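Local coordinates for serine-rich secreted cell wall anchored (LPXTG-motif ) protein (Lactobacillus reuteri ATCC 53608, PDB 5NXK) that probably acts as an adhesin, a secreted serine-rich repeat protein with a beta-solenoid fold through which a gut lactobacillus is thought to adhere to its host, at residues A[27-32]-A[53-58]; A[93-98]-A[114-119]; A[250-255]-A[287-292]. All blocks are in the same frame, centred on the assembly; numbering follows the deposited sequence.

Contact 1 (A[27-32]-A[53-58]); sequences NITLNN and NALNSD
Main-chain pairing between two parallel strands of successive solenoid coils joins 27-32 to 53-58 near the N-terminal end of the fold, where strand 28-30 is the outermost of its sheet. Three backbone hydrogen bonds hold the pair. Asn-53 N donates to Ile-28 O almost along the C=O axis (2.8 Å), and Leu-30 N returns a bond to Asn-53 O, approaching from above the carbonyl plane. Leu-55 N closes the series at Leu-30 O (2.9 Å), again nearly along C=O, and carries the pairing just past the strand ends.

On one face Thr-29 lies beside Asn-53, and water 1 joins their tips: it hydrogen-bonds with Thr-29 OG1 and accepts from Asn-53 ND2 (3.0 Å). Asn-53 has CG anti to the backbone N (chi1 179°), and its OD1 is hydrogen-bonded with Tyr-138 OH from the excursion that covers this face. The methyl CG2 of Thr-29 meets Leu-55 CD1 at 3.6 Å, the two side chains crossing obliquely.

Such residue-by-residue matching between coils is characteristic of the parallel beta-solenoid of the pectate lyase-like family. The other face carries Leu-30 and Ala-54, both buried, with Leu-30 CD1 loosely against Ala-54 CB at 4.4 Å. Leu-30 also packs on Leu-10 of helix 7-14, which covers this end of the fold.

Beyond the strands the two segments stay side by side through a turn. Asn-56 CB sits 3.3 Å from Asn-31 O, and the Asn-56 amide reaches on to donate ND2 to Asp-58 OD2 (2.7 Å), meeting the carboxylate from above its plane. Asn-56 N donates a hydrogen bond to water 2 (2.9 Å), while the carboxylate of Glu-7 takes the backbone N-H groups of Asn-31 and Asn-32, one on each oxygen.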
loop_
_atom_site.group_PDB
_atom_site.type_symbol
_atom_site.label_atom_id
_atom_site.label_comp_id
_atom_site.label_asym_id
_atom_site.label_seq_id
_atom_site.Cartn_x
_atom_site.Cartn_y
_atom_site.Cartn_z
ATOM N N ASN A 27 2.646 -3.414 23.951
ATOM C CA ASN A 27 2.414 -2.340 22.996
ATOM C C ASN A 27 3.582 -1.377 23.023
ATOM O O ASN A 27 4.108 -1.066 24.086
ATOM C CB ASN A 27 1.117 -1.594 23.299
ATOM C CG ASN A 27 -0.072 -2.509 23.379
ATOM O OD1 ASN A 27 -0.248 -3.390 22.541
ATOM N ND2 ASN A 27 -0.905 -2.309 24.393
ATOM N N ILE A 28 3.966 -0.876 21.859
ATOM C CA ILE A 28 5.121 -0.005 21.784
ATOM C C ILE A 28 4.757 1.340 21.177
ATOM O O ILE A 28 4.110 1.406 20.123
ATOM C CB ILE A 28 6.240 -0.654 20.956
ATOM C CG1 ILE A 28 6.672 -1.967 21.630
ATOM C CG2 ILE A 28 7.408 0.307 20.799
ATOM C CD1 ILE A 28 7.899 -2.595 21.050
ATOM N N THR A 29 5.184 2.411 21.836
ATOM C CA THR A 29 5.030 3.746 21.274
ATOM C C THR A 29 6.380 4.295 20.827
ATOM O O THR A 29 7.327 4.364 21.616
ATOM C CB THR A 29 4.403 4.719 22.279
ATOM O OG1 THR A 29 3.102 4.252 22.646
ATOM C CG2 THR A 29 4.283 6.107 21.664
ATOM N N LEU A 30 6.453 4.702 19.564
ATOM C CA LEU A 30 7.679 5.243 18.995
ATOM C C LEU A 30 7.629 6.768 18.908
ATOM O O LEU A 30 6.812 7.331 18.172
ATOM C CB LEU A 30 7.935 4.659 17.598
ATOM C CG LEU A 30 7.898 3.136 17.446
ATOM C CD1 LEU A 30 8.085 2.738 15.985
ATOM C CD2 LEU A 30 8.953 2.488 18.321
ATOM N N ASN A 31 8.507 7.431 19.656
ATOM C CA ASN A 31 8.632 8.883 19.581
ATOM C C ASN A 31 9.582 9.295 18.460
ATOM O O ASN A 31 9.593 10.448 18.014
ATOM C CB ASN A 31 9.113 9.443 20.917
ATOM C CG ASN A 31 8.144 9.146 22.051
ATOM O OD1 ASN A 31 8.468 8.411 22.981
ATOM N ND2 ASN A 31 6.939 9.698 21.960
ATOM N N ASN A 32 10.359 8.332 17.985
ATOM C CA ASN A 32 11.287 8.580 16.896
ATOM C C ASN A 32 11.100 7.556 15.780
ATOM O O ASN A 32 10.599 6.460 16.025
ATOM C CB ASN A 32 12.716 8.513 17.427
ATOM C CG ASN A 32 12.976 9.541 18.500
ATOM O OD1 ASN A 32 13.091 10.731 18.222
ATOM N ND2 ASN A 32 13.016 9.087 19.752
ATOM N N ASN A 53 2.799 2.224 17.823
ATOM C CA ASN A 53 2.267 3.537 17.488
ATOM C C ASN A 53 3.400 4.516 17.150
ATOM O O ASN A 53 4.129 4.982 18.033
ATOM C CB ASN A 53 1.406 4.048 18.646
ATOM C CG ASN A 53 0.821 5.425 18.390
ATOM O OD1 ASN A 53 0.754 5.889 17.252
ATOM N ND2 ASN A 53 0.380 6.084 19.461
ATOM N N ALA A 54 3.546 4.813 15.862
ATOM C CA ALA A 54 4.616 5.678 15.380
ATOM C C ALA A 54 4.151 7.127 15.400
ATOM O O ALA A 54 3.409 7.574 14.517
ATOM C CB ALA A 54 5.048 5.274 13.977
ATOM N N LEU A 55 4.574 7.852 16.431
ATOM C CA LEU A 55 4.062 9.191 16.681
ATOM C C LEU A 55 4.816 10.268 15.921
ATOM O O LEU A 55 4.325 11.387 15.779
ATOM C CB LEU A 55 4.094 9.504 18.170
ATOM C CG LEU A 55 2.988 8.818 18.967
ATOM C CD1 LEU A 55 3.082 9.220 20.426
ATOM C CD2 LEU A 55 1.619 9.155 18.385
ATOM N N ASN A 56 6.017 9.943 15.460
ATOM C CA ASN A 56 6.865 10.942 14.834
ATOM C C ASN A 56 6.561 11.169 13.354
ATOM O O ASN A 56 6.555 10.229 12.555
ATOM C CB ASN A 56 8.333 10.545 15.003
ATOM C CG ASN A 56 9.277 11.723 14.868
ATOM O OD1 ASN A 56 8.866 12.881 14.968
ATOM N ND2 ASN A 56 10.554 11.432 14.645
ATOM N N SER A 57 6.341 12.435 12.999
ATOM C CA SER A 57 6.116 12.852 11.610
ATOM C C SER A 57 7.265 12.431 10.686
ATOM O O SER A 57 7.112 12.365 9.462
ATOM C CB SER A 57 5.898 14.371 11.540
ATOM O OG SER A 57 7.090 15.083 11.837
ATOM N N ASP A 58 8.421 12.162 11.280
ATOM C CA ASP A 58 9.569 11.655 10.537
ATOM C C ASP A 58 9.305 10.271 9.952
ATOM O O ASP A 58 9.869 9.914 8.919
ATOM C CB ASP A 58 10.809 11.605 11.436
ATOM C CG ASP A 58 11.221 12.973 11.938
ATOM O OD1 ASP A 58 10.821 13.982 11.313
ATOM O OD2 ASP A 58 11.951 13.040 12.952
HETATM O O HOH W 1 0.544 5.054 22.238
HETATM O O HOH W 2 7.493 7.491 15.042
#

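Contact 2 (A[93-98]-A[114-119]); sequences SSNGVD and WSKTGA
Corners of two successive coils of the pectate lyase-like beta-solenoid stack here: the turn leading from strand 90-92 into strand 97-102 rests against the loop that leaves strand 113-115. No hydrogen bond links 93-98 to 114-119 directly, and the contact is made by van der Waals packing of side chains on backbone carbonyls and on the edge of a ring.

The first turn is shaped from within by Asp-98. Its carboxylate grips Ser-94 twice through syn lone pairs, with OD2 taking the backbone N of Ser-94 at 3.0 Å (148° at the hydrogen) and OD1 taking the hydroxyl OG of Ser-94 at 2.7 Å. Lys-122 adds a salt bridge to OD2 and also donates to the carbonyls of Ser-94 and Gly-96, so the buried charge is probably balanced and the loop carbonyls are held in place.

Against this turn Lys-116 lays its aliphatic chain alongside Ser-93. CG stands anti to the carbonyl carbon (chi1 -86°), CG to CE run extended, and the chain bends only at the last torsion. CE is pressed tightly on Ser-93 O at 3.0 Å, and the unstaggered chi4 of -34° goes with this crowding; the ammonium may polarise CE.

The side-chain hydroxyl of Ser-93 meets a different partner: OG lies in the plane of the Trp-114 indole, at its edge, 3.5 Å from CZ3. That hydroxyl is hydrogen-bonded to Asn-91 OD1. Trp-114, with CG anti to its backbone N, belongs to an aromatic group in which Tyr-164 stacks on the indole while Phe-150 and Tyr-87 meet it edge-to-face.

Farther along the turn, backbone pairing of Asn-95 with Gly-120 brings the loops together, and the methyl CB of Ala-119 sits 3.8 Å from Ser-94 O and 3.3 Å from Asn-95 O.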
loop_
_atom_site.group_PDB
_atom_site.type_symbol
_atom_site.label_atom_id
_atom_site.label_comp_id
_atom_site.label_asym_id
_atom_site.label_seq_id
_atom_site.Cartn_x
_atom_site.Cartn_y
_atom_site.Cartn_z
ATOM N N SER A 93 12.349 3.458 1.576
ATOM C CA SER A 93 13.232 4.435 0.953
ATOM C C SER A 93 14.615 3.895 0.571
ATOM O O SER A 93 15.539 4.676 0.362
ATOM C CB SER A 93 13.401 5.640 1.891
ATOM O OG SER A 93 12.340 6.567 1.732
ATOM N N SER A 94 14.776 2.579 0.479
ATOM C CA SER A 94 16.061 2.055 -0.003
ATOM C C SER A 94 16.275 2.382 -1.463
ATOM O O SER A 94 15.319 2.553 -2.217
ATOM C CB SER A 94 16.156 0.546 0.184
ATOM O OG SER A 94 15.965 0.199 1.543
ATOM N N ASN A 95 17.535 2.471 -1.872
ATOM C CA ASN A 95 17.830 2.614 -3.288
ATOM C C ASN A 95 17.568 1.307 -4.043
ATOM O O ASN A 95 17.273 1.329 -5.237
ATOM C CB ASN A 95 19.252 3.135 -3.484
ATOM C CG ASN A 95 19.337 4.646 -3.274
ATOM O OD1 ASN A 95 18.380 5.377 -3.564
ATOM N ND2 ASN A 95 20.464 5.116 -2.744
ATOM N N GLY A 96 17.655 0.182 -3.345
ATOM C CA GLY A 96 17.408 -1.113 -3.953
ATOM C C GLY A 96 16.026 -1.659 -3.621
ATOM O O GLY A 96 15.063 -0.900 -3.470
ATOM N N VAL A 97 15.934 -2.978 -3.489
ATOM C CA VAL A 97 14.657 -3.663 -3.295
ATOM C C VAL A 97 14.183 -3.647 -1.833
ATOM O O VAL A 97 14.921 -4.062 -0.927
ATOM C CB VAL A 97 14.753 -5.138 -3.778
ATOM C CG1 VAL A 97 13.465 -5.900 -3.463
ATOM C CG2 VAL A 97 15.065 -5.190 -5.275
ATOM N N ASP A 98 12.950 -3.168 -1.626
ATOM C CA ASP A 98 12.239 -3.265 -0.347
ATOM C C ASP A 98 10.944 -4.026 -0.578
ATOM O O ASP A 98 10.184 -3.705 -1.498
ATOM C CB ASP A 98 11.867 -1.897 0.229
ATOM C CG ASP A 98 13.061 -1.074 0.636
ATOM O OD1 ASP A 98 14.024 -1.638 1.191
ATOM O OD2 ASP A 98 13.017 0.147 0.393
ATOM N N TRP A 114 4.610 4.204 2.441
ATOM C CA TRP A 114 5.102 5.120 1.416
ATOM C C TRP A 114 6.406 4.550 0.850
ATOM O O TRP A 114 7.061 3.770 1.514
ATOM C CB TRP A 114 5.299 6.524 2.006
ATOM C CG TRP A 114 5.713 7.600 1.045
ATOM C CD1 TRP A 114 4.893 8.481 0.388
ATOM C CD2 TRP A 114 7.050 7.931 0.648
ATOM N NE1 TRP A 114 5.638 9.323 -0.413
ATOM C CE2 TRP A 114 6.966 9.012 -0.258
ATOM C CE3 TRP A 114 8.309 7.414 0.964
ATOM C CZ2 TRP A 114 8.096 9.578 -0.851
ATOM C CZ3 TRP A 114 9.430 7.984 0.383
ATOM C CH2 TRP A 114 9.316 9.052 -0.514
ATOM N N SER A 115 6.770 4.930 -0.366
ATOM C CA SER A 115 7.982 4.400 -0.988
ATOM C C SER A 115 8.612 5.392 -1.937
ATOM O O SER A 115 7.942 6.298 -2.444
ATOM C CB SER A 115 7.657 3.099 -1.738
ATOM O OG SER A 115 6.872 3.378 -2.887
ATOM N N LYS A 116 9.911 5.226 -2.165
ATOM C CA LYS A 116 10.605 5.909 -3.247
ATOM C C LYS A 116 10.118 5.337 -4.574
ATOM O O LYS A 116 9.979 4.122 -4.714
ATOM C CB LYS A 116 12.120 5.718 -3.135
ATOM C CG LYS A 116 12.855 6.713 -2.244
ATOM C CD LYS A 116 14.311 6.263 -2.070
ATOM C CE LYS A 116 15.111 7.209 -1.185
ATOM N NZ LYS A 116 14.704 8.625 -1.335
ATOM N N THR A 117 9.844 6.204 -5.542
ATOM C CA THR A 117 9.275 5.759 -6.799
ATOM C C THR A 117 10.312 5.773 -7.933
ATOM O O THR A 117 9.996 5.425 -9.072
ATOM C CB THR A 117 8.078 6.633 -7.172
ATOM O OG1 THR A 117 8.492 8.009 -7.207
ATOM C CG2 THR A 117 6.983 6.468 -6.123
ATOM N N GLY A 118 11.550 6.176 -7.628
ATOM C CA GLY A 118 12.569 6.271 -8.665
ATOM C C GLY A 118 13.779 5.388 -8.393
ATOM O O GLY A 118 14.899 5.705 -8.784
ATOM N N ALA A 119 13.540 4.247 -7.758
ATOM C CA ALA A 119 14.617 3.353 -7.361
ATOM C C ALA A 119 14.249 1.887 -7.571
ATOM O O ALA A 119 13.588 1.528 -8.556
ATOM C CB ALA A 119 14.992 3.603 -5.899
#

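Contact 3 (A[250-255]-A[287-292])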
loop_
_atom_site.group_PDB
_atom_site.type_symbol
_atom_site.label_atom_id
_atom_site.label_comp_id
_atom_site.label_asym_id
_atom_site.label_seq_id
_atom_site.Cartn_x
_atom_site.Cartn_y
_atom_site.Cartn_z
ATOM N N VAL A 250 -10.382 2.202 -11.169
ATOM C CA VAL A 250 -8.980 2.079 -11.583
ATOM C C VAL A 250 -8.674 3.150 -12.608
ATOM O O VAL A 250 -9.385 3.301 -13.608
ATOM C CB VAL A 250 -8.632 0.697 -12.185
ATOM C CG1 VAL A 250 -7.127 0.636 -12.541
ATOM C CG2 VAL A 250 -9.007 -0.420 -11.219
ATOM N N ARG A 251 -7.612 3.902 -12.353
ATOM C CA ARG A 251 -7.239 4.984 -13.244
ATOM C C ARG A 251 -5.848 4.782 -13.830
ATOM O O ARG A 251 -4.878 4.662 -13.098
ATOM C CB ARG A 251 -7.293 6.300 -12.492
ATOM C CG ARG A 251 -6.842 7.525 -13.261
ATOM C CD ARG A 251 -7.807 8.608 -12.824
ATOM N NE ARG A 251 -7.445 9.945 -13.223
ATOM C CZ ARG A 251 -8.328 10.898 -13.491
ATOM N NH1 ARG A 251 -9.637 10.648 -13.435
ATOM N NH2 ARG A 251 -7.897 12.101 -13.836
ATOM N N ILE A 252 -5.770 4.731 -15.158
ATOM C CA ILE A 252 -4.491 4.658 -15.844
ATOM C C ILE A 252 -4.385 5.808 -16.833
ATOM O O ILE A 252 -4.784 5.689 -17.990
ATOM C CB ILE A 252 -4.309 3.335 -16.573
ATOM C CG1 ILE A 252 -4.699 2.172 -15.647
ATOM C CG2 ILE A 252 -2.848 3.199 -17.057
ATOM C CD1 ILE A 252 -4.616 0.817 -16.295
ATOM N N ILE A 253 -3.847 6.919 -16.350
ATOM C CA ILE A 253 -3.666 8.124 -17.148
ATOM C C ILE A 253 -2.260 8.654 -16.873
ATOM O O ILE A 253 -1.910 8.896 -15.718
ATOM C CB ILE A 253 -4.734 9.206 -16.804
ATOM C CG1 ILE A 253 -6.141 8.728 -17.204
ATOM C CG2 ILE A 253 -4.424 10.516 -17.516
ATOM C CD1 ILE A 253 -7.268 9.740 -16.843
ATOM N N PRO A 254 -1.435 8.795 -17.923
ATOM C CA PRO A 254 -0.045 9.218 -17.691
ATOM C C PRO A 254 0.049 10.581 -16.992
ATOM O O PRO A 254 -0.769 11.467 -17.253
ATOM C CB PRO A 254 0.550 9.275 -19.099
ATOM C CG PRO A 254 -0.307 8.310 -19.919
ATOM C CD PRO A 254 -1.696 8.448 -19.334
ATOM N N GLN A 255 1.017 10.718 -16.090
ATOM C CA GLN A 255 1.223 11.948 -15.324
ATOM C C GLN A 255 1.725 13.103 -16.196
ATOM O O GLN A 255 1.531 14.275 -15.861
ATOM C CB GLN A 255 2.214 11.690 -14.183
ATOM C CG GLN A 255 1.613 10.901 -13.035
ATOM C CD GLN A 255 0.777 11.769 -12.107
ATOM O OE1 GLN A 255 -0.434 11.920 -12.308
ATOM N NE2 GLN A 255 1.408 12.311 -11.061
ATOM N N GLY A 287 -5.075 8.799 -22.731
ATOM C CA GLY A 287 -3.725 9.206 -23.085
ATOM C C GLY A 287 -2.984 8.088 -23.801
ATOM O O GLY A 287 -3.597 7.118 -24.254
ATOM N N THR A 288 -1.660 8.206 -23.890
ATOM C CA THR A 288 -0.870 7.237 -24.642
ATOM C C THR A 288 -0.548 5.992 -23.824
ATOM O O THR A 288 0.605 5.753 -23.442
ATOM C CB THR A 288 0.435 7.862 -25.169
ATOM O OG1 THR A 288 1.064 8.601 -24.115
ATOM C CG2 THR A 288 0.124 8.815 -26.300
ATOM N N VAL A 289 -1.598 5.207 -23.585
ATOM C CA VAL A 289 -1.538 3.917 -22.906
ATOM C C VAL A 289 -2.057 2.866 -23.885
ATOM O O VAL A 289 -3.169 2.994 -24.395
ATOM C CB VAL A 289 -2.417 3.895 -21.617
ATOM C CG1 VAL A 289 -2.256 2.566 -20.838
ATOM C CG2 VAL A 289 -2.111 5.077 -20.724
ATOM N N ALA A 290 -1.271 1.827 -24.154
ATOM C CA ALA A 290 -1.796 0.680 -24.901
ATOM C C ALA A 290 -2.442 -0.218 -23.875
ATOM O O ALA A 290 -1.751 -0.779 -23.022
ATOM C CB ALA A 290 -0.692 -0.064 -25.672
ATOM N N ASN A 291 -3.765 -0.333 -23.938
ATOM C CA ASN A 291 -4.502 -0.977 -22.866
ATOM C C ASN A 291 -5.281 -2.194 -23.333
ATOM O O ASN A 291 -5.761 -2.245 -24.461
ATOM C CB ASN A 291 -5.465 0.018 -22.218
ATOM C CG ASN A 291 -5.902 -0.421 -20.827
ATOM O OD1 ASN A 291 -5.101 -0.438 -19.903
ATOM N ND2 ASN A 291 -7.174 -0.768 -20.675
ATOM N N ARG A 292 -5.404 -3.174 -22.451
ATOM C CA ARG A 292 -6.237 -4.320 -22.746
ATOM C C ARG A 292 -6.914 -4.775 -21.468
ATOM O O ARG A 292 -6.266 -4.916 -20.424
ATOM C CB ARG A 292 -5.431 -5.456 -23.365
ATOM C CG ARG A 292 -6.243 -6.727 -23.558
ATOM C CD ARG A 292 -5.428 -7.822 -24.248
ATOM N NE ARG A 292 -6.159 -9.087 -24.288
ATOM C CZ ARG A 292 -6.170 -9.930 -25.317
ATOM N NH1 ARG A 292 -5.460 -9.672 -26.406
ATOM N NH2 ARG A 292 -6.858 -11.062 -25.236
#
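The guanidinium of Arg-251 carries Ile-253 on one face, with the methyl CD1 3.5 Å above the plane and displaced toward the rim. NH2 forms a salt bridge with Asp-156 and NH1 one with Asp-248, which together fix its rotation. This group does not touch 287-292; the side chains that meet that segment are Ile-252 and Pro-254.

Val-289 is wedged between the two. With CG1 anti to its backbone N (chi1 -175°), that methyl meets Ile-252 CG2 at 3.9 Å, the two side chains crossing at about a right angle. Its other methyl, CG2, comes obliquely onto the proline ring, 3.7 Å from Pro-254 CD. No hydrogen bond crosses the contact.

Segment 287-292 reaches this position through an inverse gamma turn centred on Thr-288, closed by Val-289 N donating to Gly-287 O at 2.8 Å. Gly-287, with a positive phi of 87°, starts the turn beside Pro-254, and Thr-288 OG1 is hydrogen-bonded with Ile-259 O. Apolar packing of one coil's corner on the next, here where the chain enters strand 289-295, the outermost of its sheet, is characteristic of a parallel beta-solenoid.

Following the chain from the N terminus, the three contacts occur in series, each closing before the next opens, so none nests in or crosses another. Contact 1 closes a loop of 20 intervening residues between neighbouring strands of one long sheet. Contact 2 spans 15 residues and ties the exit from strand 113-115 to the corner entering strand 97-102 in the eleven-stranded sheet. Contact 3, with 31 residues between its segments, joins strand 248-252 to the last strand of that same sheet. Contacts 1 and 3 lie on opposite sides of the chain's centre, their centres 38 Å apart, and contact 2 is 22 and 23 Å from them, centre to centre.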